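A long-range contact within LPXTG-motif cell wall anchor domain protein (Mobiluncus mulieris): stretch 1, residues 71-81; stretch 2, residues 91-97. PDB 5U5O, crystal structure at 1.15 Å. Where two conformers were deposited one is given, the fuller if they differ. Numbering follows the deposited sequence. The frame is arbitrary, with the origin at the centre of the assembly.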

# COMPACT_ATOMS: atom_id res chain seq x y z
N LYS A 71 -6.61 -22.78 -27.38
CA LYS A 71 -6.81 -23.07 -28.79
C LYS A 71 -7.51 -21.87 -29.37
O LYS A 71 -8.64 -21.55 -29.06
CB LYS A 71 -7.61 -24.35 -29.00
CG LYS A 71 -7.60 -24.75 -30.47
CD LYS A 71 -8.23 -26.12 -30.70
CE LYS A 71 -8.10 -26.52 -32.16
NZ LYS A 71 -8.65 -27.88 -32.37
N VAL A 72 -6.80 -21.16 -30.25
CA VAL A 72 -7.30 -19.89 -30.73
C VAL A 72 -8.45 -20.10 -31.69
O VAL A 72 -8.38 -20.97 -32.59
CB VAL A 72 -6.16 -19.11 -31.39
CG1 VAL A 72 -6.67 -17.83 -32.04
CG2 VAL A 72 -5.12 -18.79 -30.32
N THR A 73 -9.52 -19.32 -31.52
CA THR A 73 -10.69 -19.40 -32.38
C THR A 73 -11.29 -18.01 -32.63
O THR A 73 -11.05 -17.07 -31.87
CB THR A 73 -11.74 -20.36 -31.77
OG1 THR A 73 -12.75 -20.63 -32.74
CG2 THR A 73 -12.35 -19.78 -30.50
N ALA A 74 -12.03 -17.88 -33.73
CA ALA A 74 -12.61 -16.60 -34.15
C ALA A 74 -13.45 -15.92 -33.09
O ALA A 74 -13.43 -14.71 -32.99
CB ALA A 74 -13.41 -16.78 -35.43
N SER A 75 -14.17 -16.69 -32.28
CA SER A 75 -15.02 -16.10 -31.24
C SER A 75 -14.22 -15.33 -30.18
O SER A 75 -14.79 -14.53 -29.46
CB SER A 75 -15.86 -17.16 -30.55
OG SER A 75 -15.02 -18.00 -29.80
N MET A 76 -12.91 -15.57 -30.08
CA MET A 76 -12.04 -14.82 -29.17
C MET A 76 -11.62 -13.45 -29.68
O MET A 76 -11.02 -12.69 -28.93
CB MET A 76 -10.80 -15.62 -28.81
CG MET A 76 -11.08 -16.92 -28.07
SD MET A 76 -9.59 -17.93 -28.13
CE MET A 76 -10.14 -19.33 -27.17
N ALA A 77 -11.92 -13.16 -30.94
CA ALA A 77 -11.44 -11.93 -31.55
C ALA A 77 -12.06 -10.71 -30.88
O ALA A 77 -13.25 -10.68 -30.58
CB ALA A 77 -11.76 -11.93 -33.03
N LYS A 78 -11.23 -9.71 -30.61
CA LYS A 78 -11.68 -8.43 -30.08
C LYS A 78 -11.05 -7.28 -30.85
O LYS A 78 -9.97 -7.43 -31.41
CB LYS A 78 -11.33 -8.30 -28.60
CG LYS A 78 -11.93 -9.36 -27.70
CD LYS A 78 -13.45 -9.25 -27.65
CE LYS A 78 -14.09 -10.39 -26.86
NZ LYS A 78 -14.10 -11.73 -27.55
N PRO A 79 -11.71 -6.13 -30.91
CA PRO A 79 -11.11 -4.98 -31.59
C PRO A 79 -9.80 -4.53 -30.96
O PRO A 79 -9.68 -4.44 -29.73
CB PRO A 79 -12.16 -3.88 -31.44
CG PRO A 79 -13.42 -4.59 -31.14
CD PRO A 79 -13.02 -5.77 -30.32
N ALA A 80 -8.83 -4.24 -31.82
CA ALA A 80 -7.55 -3.77 -31.36
C ALA A 80 -7.66 -2.37 -30.78
O ALA A 80 -8.44 -1.55 -31.25
CB ALA A 80 -6.56 -3.76 -32.50
N THR A 81 -6.87 -2.11 -29.75
CA THR A 81 -6.74 -0.76 -29.23
C THR A 81 -5.82 0.05 -30.13
O THR A 81 -5.07 -0.50 -30.93
CB THR A 81 -6.12 -0.74 -27.83
OG1 THR A 81 -4.75 -1.16 -27.90
CG2 THR A 81 -6.91 -1.61 -26.87
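Stretch 2 (91-97) DVKVYET

Asp91 to Lys93 of stretch 2 are loop, extended from Val92 onward, and from Val94 to Thr97 the backbone is a β-strand. It runs antiparallel to the short segment around Ala77 and Lys78, which follows the 3-10 turn of residues 74-76. The register is set by Ala77 opposite Tyr95, a non-hydrogen-bonded pair whose CA atoms lie 4.3 Å apart.

Two backbone hydrogen bonds bracket that pair. Glu96 N donates to Met76 O at 2.9 Å, and Lys78 N donates to Val94 O at 3.0 Å; both are nearly straight, with angles at hydrogen of 166° and 164°. The same carbonyls receive CA-H...O contacts, Tyr95 CA lying 3.4 Å from Met76 O and Ala77 CA 3.3 Å from Val94 O, as is usual where antiparallel strands come close at a non-hydrogen-bonded pair.

Beyond these bonds the ladder is completed by water. Val94 N does not reach Lys78 O directly; water 2 accepts from Val94 N at 2.9 Å and donates to Lys78 O at 2.8 Å, so both groups are satisfied across the gap. Water 1 donates to Met76 O at 3.3 Å and to Glu96 O at 2.9 Å, and accepts from Lys78 NZ at 2.6 Å. The long, flexible lysine thus brings its ammonium group to a water that ties the two backbones together, and its NZ also makes a weak bond to Ala77 O at 3.3 Å. Within stretch 1, Met76 N donates to Thr73 O and Ala77 N to Ala74 O, each at 3.0 Å.

Tyr95 fills the largest share of the contact. Val72 CG1 sits over one face of its ring, 3.9 Å from the ring centroid and 17° off the normal, a CH-pi contact well suited to a branched aliphatic side chain. Thr73 O lies at the ring edge, 3.5 Å from Tyr95 CD2. Ala77 places CB 4.2 Å from Tyr95 CE2. The phenol OH is hydrogen-bonded elsewhere in the structure, so this polar atom is not left without a partner in a buried residue.

Lys78 and Val94 project from the other face of the sheet. The aliphatic part of Lys78 packs on Glu96, CG to CB at 3.7 Å, while Glu96 OE1 is bonded elsewhere. Farther along, the compact methyl of Ala80 meets two buried valines: its CB is 3.7 Å from both Val92 CG1 and Val94 CG2.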

# COMPACT_ATOMS: atom_id res chain seq x y z
N ASP A 91 -3.99 -3.48 -39.07
CA ASP A 91 -4.64 -4.75 -39.35
C ASP A 91 -4.33 -5.86 -38.36
O ASP A 91 -4.67 -7.02 -38.63
CB ASP A 91 -4.32 -5.21 -40.79
CG ASP A 91 -2.87 -5.63 -40.98
OD1 ASP A 91 -2.04 -5.43 -40.08
OD2 ASP A 91 -2.53 -6.12 -42.09
N VAL A 92 -3.69 -5.55 -37.23
CA VAL A 92 -3.43 -6.58 -36.22
C VAL A 92 -4.71 -7.32 -35.81
O VAL A 92 -5.74 -6.69 -35.61
CB VAL A 92 -2.68 -6.02 -34.99
CG1 VAL A 92 -3.52 -5.01 -34.21
CG2 VAL A 92 -2.19 -7.13 -34.08
N LYS A 93 -4.61 -8.64 -35.74
CA LYS A 93 -5.71 -9.48 -35.30
C LYS A 93 -5.46 -9.80 -33.84
O LYS A 93 -4.45 -10.36 -33.47
CB LYS A 93 -5.83 -10.74 -36.15
CG LYS A 93 -6.24 -10.42 -37.59
CD LYS A 93 -6.28 -11.66 -38.47
CE LYS A 93 -6.45 -11.30 -39.94
NZ LYS A 93 -7.80 -10.75 -40.25
N VAL A 94 -6.44 -9.45 -32.99
CA VAL A 94 -6.34 -9.59 -31.51
C VAL A 94 -7.35 -10.61 -31.02
O VAL A 94 -8.50 -10.54 -31.39
CB VAL A 94 -6.55 -8.25 -30.80
CG1 VAL A 94 -6.27 -8.40 -29.31
CG2 VAL A 94 -5.67 -7.17 -31.40
N TYR A 95 -6.83 -11.58 -30.29
CA TYR A 95 -7.66 -12.61 -29.66
C TYR A 95 -7.46 -12.53 -28.15
O TYR A 95 -6.33 -12.53 -27.67
CB TYR A 95 -7.28 -13.98 -30.16
CG TYR A 95 -7.44 -14.12 -31.65
CD1 TYR A 95 -6.44 -13.69 -32.53
CD2 TYR A 95 -8.60 -14.65 -32.21
CE1 TYR A 95 -6.60 -13.81 -33.90
CE2 TYR A 95 -8.75 -14.78 -33.59
CZ TYR A 95 -7.74 -14.35 -34.43
OH TYR A 95 -7.90 -14.47 -35.79
N GLU A 96 -8.57 -12.53 -27.40
CA GLU A 96 -8.52 -12.27 -25.95
C GLU A 96 -8.91 -13.50 -25.15
O GLU A 96 -9.84 -14.21 -25.50
CB GLU A 96 -9.42 -11.11 -25.62
CG GLU A 96 -9.31 -10.63 -24.18
CD GLU A 96 -10.17 -9.42 -23.92
OE1 GLU A 96 -9.71 -8.29 -24.16
OE2 GLU A 96 -11.28 -9.58 -23.37
N THR A 97 -8.14 -13.74 -24.10
CA THR A 97 -8.52 -14.73 -23.08
C THR A 97 -8.09 -14.16 -21.74
O THR A 97 -7.72 -12.99 -21.65
CB THR A 97 -7.88 -16.09 -23.39
OG1 THR A 97 -8.41 -17.07 -22.48
CG2 THR A 97 -6.37 -16.07 -23.32
O HOH W 1 -12.54 -13.23 -26.07
O HOH W 2 -8.71 -7.88 -33.84